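Local coordinates for solute-binding protein (Thermoactinomyces vulgaris, PDB 2ZYN), which probably captures cyclodextrins and related glucose oligomers outside the cell and hands them to a membrane transporter for uptake, at residues Leu21-Asn26 / Ala75-Trp80; Ala132-Lys137 / Val262-Leu267. One frame throughout, in Å; residues are numbered along the deposited sequence.

Contact 1. Residues Leu21-Asn26 / Ala75-Trp80; sequences LVVWEN and ADLVTW. With GLC (alpha-D-glucopyranose), chain B.
Trp-24 lies against Ala-75 and Val-78 where strand 21-25 runs parallel to strand 77-80. Trp-24 CB is 4.1 Å from Leu-77 O, the oxygen that takes the Trp-24 backbone N-H at 2.9 Å. With CG anti to the carbonyl carbon (chi1 -69°), the indole turns back across the neighbouring segment. The Ala-75 methyl CB sits squarely over the Trp-24 five-membered ring, 3.3 Å from its centroid, a CH-pi contact that touches CG, CD1 and NE1 about equally. Trp-24 CZ2 passes 3.6 Å from Ala-75 N, and Trp-24 CH2, at the tip, is still 4.0 Å from it; on the side of the six-membered ring nearer CB, Trp-24 CE3 meets Val-78 CG1 at 3.7 Å. Shortened to an alanine, Trp-24 would no longer cover the Ala-75 methyl or flank Val-78 CG1, and a gap is likely to open beside Gln-61 of helix 61-68.

Toward the start of the pairing, Val-22 O accepts from both Asp-76 N and Leu-77 N, and Val-22 N returns a nearly straight bond to the anti lone pair of Asp-76 OD2 (2.8 Å). At the far end, Asn-26 OD1 takes a hydrogen bond from O3 of a bound glucose at 2.6 Å, so this strand runs into the sugar site. Strand 50-55 pairs with the opposite edge of 20-25, Gln-61 touches Trp-24 and Val-78, and helix 293-303 packs on Val-23 and Leu-77.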
# COMPACT_ATOMS: atom_id res chain seq x y z
N LEU A 21 -18.11 7.98 18.80
CA LEU A 21 -17.69 7.36 17.54
C LEU A 21 -16.40 6.57 17.73
O LEU A 21 -15.57 6.92 18.58
CB LEU A 21 -17.53 8.42 16.44
CG LEU A 21 -18.79 9.18 16.01
CD1 LEU A 21 -18.42 10.39 15.16
CD2 LEU A 21 -19.77 8.28 15.26
N VAL A 22 -16.24 5.50 16.96
CA VAL A 22 -15.05 4.65 17.02
C VAL A 22 -14.34 4.68 15.67
O VAL A 22 -14.96 4.52 14.62
CB VAL A 22 -15.39 3.19 17.43
CG1 VAL A 22 -14.15 2.32 17.49
CG2 VAL A 22 -16.10 3.16 18.78
N VAL A 23 -13.03 4.89 15.72
CA VAL A 23 -12.20 4.93 14.52
C VAL A 23 -11.08 3.89 14.65
O VAL A 23 -10.40 3.85 15.67
CB VAL A 23 -11.58 6.34 14.31
CG1 VAL A 23 -10.54 6.34 13.20
CG2 VAL A 23 -12.66 7.36 13.99
N TRP A 24 -10.90 3.05 13.64
CA TRP A 24 -9.75 2.15 13.61
C TRP A 24 -8.65 2.72 12.73
O TRP A 24 -8.83 2.89 11.52
CB TRP A 24 -10.11 0.75 13.12
CG TRP A 24 -10.97 -0.05 14.05
CD1 TRP A 24 -11.23 0.21 15.37
CD2 TRP A 24 -11.66 -1.26 13.74
NE1 TRP A 24 -12.06 -0.76 15.89
CE2 TRP A 24 -12.34 -1.67 14.91
CE3 TRP A 24 -11.79 -2.04 12.58
CZ2 TRP A 24 -13.13 -2.83 14.95
CZ3 TRP A 24 -12.57 -3.19 12.62
CH2 TRP A 24 -13.23 -3.57 13.80
N GLU A 25 -7.52 3.04 13.35
CA GLU A 25 -6.34 3.51 12.64
C GLU A 25 -5.24 2.45 12.71
O GLU A 25 -5.19 1.67 13.66
CB GLU A 25 -5.85 4.85 13.20
CG GLU A 25 -4.59 5.44 12.54
CD GLU A 25 -4.76 5.72 11.05
OE1 GLU A 25 -4.66 4.78 10.24
OE2 GLU A 25 -4.97 6.90 10.68
N ASN A 26 -4.38 2.43 11.70
CA ASN A 26 -3.25 1.51 11.62
C ASN A 26 -2.45 1.47 12.92
O ASN A 26 -2.06 2.51 13.46
CB ASN A 26 -2.34 1.89 10.45
CG ASN A 26 -1.21 0.90 10.22
OD1 ASN A 26 -1.31 -0.28 10.58
ND2 ASN A 26 -0.13 1.37 9.59
N ALA A 75 -15.88 -0.65 14.21
CA ALA A 75 -15.71 0.80 14.23
C ALA A 75 -16.64 1.47 13.23
O ALA A 75 -17.17 0.82 12.32
CB ALA A 75 -14.28 1.17 13.93
N ASP A 76 -16.84 2.77 13.40
CA ASP A 76 -17.60 3.59 12.45
C ASP A 76 -16.75 3.88 11.22
O ASP A 76 -17.20 3.70 10.08
CB ASP A 76 -18.04 4.89 13.10
CG ASP A 76 -18.97 4.67 14.28
OD1 ASP A 76 -20.14 4.31 14.05
OD2 ASP A 76 -18.52 4.84 15.43
N LEU A 77 -15.52 4.35 11.46
CA LEU A 77 -14.55 4.61 10.40
C LEU A 77 -13.40 3.60 10.46
O LEU A 77 -12.86 3.32 11.53
CB LEU A 77 -13.99 6.03 10.51
CG LEU A 77 -14.59 7.17 9.68
CD1 LEU A 77 -16.09 7.06 9.48
CD2 LEU A 77 -14.23 8.51 10.29
N VAL A 78 -13.06 3.08 9.29
CA VAL A 78 -11.99 2.09 9.13
C VAL A 78 -11.08 2.52 7.97
O VAL A 78 -11.42 3.43 7.22
CB VAL A 78 -12.57 0.68 8.84
CG1 VAL A 78 -13.35 0.16 10.05
CG2 VAL A 78 -13.45 0.68 7.58
N THR A 79 -9.92 1.88 7.85
CA THR A 79 -8.98 2.21 6.78
C THR A 79 -8.18 1.00 6.28
O THR A 79 -7.75 0.16 7.07
CB THR A 79 -8.01 3.36 7.20
OG1 THR A 79 -7.19 3.74 6.09
CG2 THR A 79 -7.13 2.94 8.40
N TRP A 80 -8.02 0.93 4.97
CA TRP A 80 -7.13 -0.03 4.31
C TRP A 80 -6.87 0.38 2.86
O TRP A 80 -7.65 1.16 2.30
CB TRP A 80 -7.65 -1.48 4.39
CG TRP A 80 -9.05 -1.70 3.90
CD1 TRP A 80 -9.46 -1.77 2.59
CD2 TRP A 80 -10.21 -1.93 4.70
NE1 TRP A 80 -10.81 -2.02 2.54
CE2 TRP A 80 -11.30 -2.12 3.82
CE3 TRP A 80 -10.44 -1.99 6.08
CZ2 TRP A 80 -12.60 -2.36 4.27
CZ3 TRP A 80 -11.74 -2.22 6.53
CH2 TRP A 80 -12.80 -2.41 5.62
C1 GLC B . 2.86 -4.39 10.70
C2 GLC B . 2.04 -3.18 11.10
C3 GLC B . 1.84 -2.21 9.91
C4 GLC B . 3.15 -1.81 9.20
C5 GLC B . 4.13 -3.06 9.01
C6 GLC B . 5.61 -2.68 8.85
O2 GLC B . 0.77 -3.51 11.67
O3 GLC B . 1.15 -1.05 10.37
O4 GLC B . 2.75 -1.33 7.92
O5 GLC B . 4.10 -4.06 10.10
O6 GLC B . 6.00 -1.88 9.95

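Contact 2. Residues Ala132-Lys137 / Val262-Leu267; sequences ALIYNK and VGVAPL
Tyr-135 folds its ring over Gly-263, its partner in an antiparallel beta ladder that joins strand 132-136 to 262-265, the outermost strand on this side of a four-stranded mixed sheet. The pair is a hydrogen-bonded one: Tyr-135 N gives to Gly-263 O at 2.9 Å, and Gly-263 N gives to Tyr-135 O at 2.8 Å. The tyrosine CG sits between its own backbone N and carbonyl carbon (chi1 61°), a torsion that swings the ring across the strand gap instead of out from the sheet. One face of the Tyr-135 ring thus covers Gly-263 CA, 3.9 Å from the centroid, in a CH-pi contact of the kind known as aromatic rescue of a sheet glycine. A CB on Gly-263 would point to the face of the sheet that carries Tyr-135 and would probably collide with its ring, and the aliphatic part of Lys-137 closes in beside it, with Lys-137 CG 3.9 Å from Gly-263 N.

Leu-133 repeats the two-bond pattern at the next hydrogen-bonded pair, two residues along. Leu-133 N gives to Ala-265 O, and Leu-133 O accepts from Ala-265 N, both at 2.9 Å. Leu-267, just past the strand, sets its CD2 against the backbone, 3.5 Å from Leu-133 N, while Val-143 from a loop packs on the Leu-133 side chain.

Ile-134, Val-262 and Val-264 occupy the other face of the sheet. Tyr-255 of helix 252-257 rests on Ile-134 and Val-262, and Phe-340 of helix 335-344 on Val-264. On the inner side of strand 132-136, strand 242-247 continues the sheet.

Back at the tyrosine, a water at the ring edge lies 2.9 Å from Tyr-135 OH and donates to Val-264 O at 3.1 Å, tying the phenol to the neighbouring strand.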
# COMPACT_ATOMS: atom_id res chain seq x y z
N ALA A 132 9.55 3.13 -3.79
CA ALA A 132 10.64 3.63 -4.61
C ALA A 132 11.94 3.09 -4.03
O ALA A 132 11.91 2.26 -3.12
CB ALA A 132 10.64 5.16 -4.64
N LEU A 133 13.07 3.55 -4.57
CA LEU A 133 14.38 3.18 -4.05
C LEU A 133 14.74 4.16 -2.95
O LEU A 133 14.95 5.34 -3.20
CB LEU A 133 15.43 3.20 -5.17
CG LEU A 133 16.75 2.48 -4.90
CD1 LEU A 133 16.54 0.98 -4.73
CD2 LEU A 133 17.73 2.74 -6.03
N ILE A 134 14.78 3.65 -1.72
CA ILE A 134 15.20 4.44 -0.57
C ILE A 134 16.61 4.01 -0.22
O ILE A 134 16.86 2.83 0.06
CB ILE A 134 14.26 4.24 0.66
CG1 ILE A 134 12.80 4.49 0.27
CG2 ILE A 134 14.68 5.16 1.81
CD1 ILE A 134 11.80 4.03 1.32
N TYR A 135 17.55 4.95 -0.25
CA TYR A 135 18.94 4.62 -0.02
C TYR A 135 19.57 5.43 1.10
O TYR A 135 19.18 6.57 1.38
CB TYR A 135 19.77 4.70 -1.31
CG TYR A 135 19.80 6.07 -1.96
CD1 TYR A 135 20.91 6.91 -1.83
CD2 TYR A 135 18.72 6.52 -2.73
CE1 TYR A 135 20.94 8.16 -2.43
CE2 TYR A 135 18.75 7.78 -3.33
CZ TYR A 135 19.85 8.59 -3.18
OH TYR A 135 19.88 9.83 -3.77
N ASN A 136 20.55 4.80 1.76
CA ASN A 136 21.40 5.44 2.75
C ASN A 136 22.47 6.26 2.01
O ASN A 136 23.32 5.69 1.32
CB ASN A 136 22.04 4.36 3.63
CG ASN A 136 22.77 4.92 4.84
OD1 ASN A 136 23.18 6.08 4.86
ND2 ASN A 136 22.95 4.08 5.86
N LYS A 137 22.41 7.58 2.16
CA LYS A 137 23.32 8.48 1.43
C LYS A 137 24.78 8.36 1.88
O LYS A 137 25.69 8.75 1.15
CB LYS A 137 22.84 9.93 1.51
CG LYS A 137 21.63 10.24 0.64
CD LYS A 137 21.14 11.68 0.80
CE LYS A 137 22.04 12.67 0.07
NZ LYS A 137 21.43 14.03 0.00
N VAL A 262 18.54 9.76 4.44
CA VAL A 262 17.80 9.05 3.40
C VAL A 262 17.71 9.82 2.08
O VAL A 262 17.47 11.03 2.06
CB VAL A 262 16.37 8.64 3.87
CG1 VAL A 262 16.45 7.62 4.99
CG2 VAL A 262 15.56 9.86 4.31
N GLY A 263 17.92 9.09 0.99
CA GLY A 263 17.64 9.59 -0.35
C GLY A 263 16.55 8.73 -0.97
O GLY A 263 16.43 7.55 -0.66
N VAL A 264 15.75 9.33 -1.84
CA VAL A 264 14.69 8.59 -2.53
C VAL A 264 14.76 8.87 -4.03
O VAL A 264 14.79 10.02 -4.46
CB VAL A 264 13.28 8.93 -1.99
CG1 VAL A 264 12.20 8.10 -2.69
CG2 VAL A 264 13.22 8.72 -0.48
N ALA A 265 14.79 7.79 -4.82
CA ALA A 265 14.81 7.90 -6.27
C ALA A 265 13.82 6.91 -6.88
O ALA A 265 13.52 5.88 -6.27
CB ALA A 265 16.22 7.63 -6.80
N PRO A 266 13.28 7.22 -8.08
CA PRO A 266 12.49 6.20 -8.76
C PRO A 266 13.32 4.94 -8.98
O PRO A 266 14.55 5.01 -9.02
CB PRO A 266 12.13 6.85 -10.10
CG PRO A 266 13.02 8.05 -10.22
CD PRO A 266 13.33 8.49 -8.83
N LEU A 267 12.67 3.78 -9.10
CA LEU A 267 13.39 2.54 -9.33
C LEU A 267 14.16 2.64 -10.64
O LEU A 267 13.64 3.17 -11.62
CB LEU A 267 12.44 1.34 -9.36
CG LEU A 267 11.58 1.03 -8.13
CD1 LEU A 267 10.81 -0.26 -8.34
CD2 LEU A 267 12.42 0.94 -6.86
O HOH W 1 17.61 11.07 -5.02

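How the contacts relate
The two contacts hold different sheets on opposite sides of the chain's centre, their centres about 32 Å apart, consistent with the two lobes of a solute-binding protein. Contact 1 is almost wholly buried: a short parallel pairing with a single bridge, in which a carboxylate and an indole supplement the backbone bonds. Contact 2 is only partly buried, and its second strand is outermost in its sheet; a regular antiparallel ladder does most of the work, with a solvent molecule and a lysine chain at its margin. Contact 1 also reaches bound glucose directly, whereas in contact 2 the side chain of Ile-134 stays about 10 Å from a bound glucose.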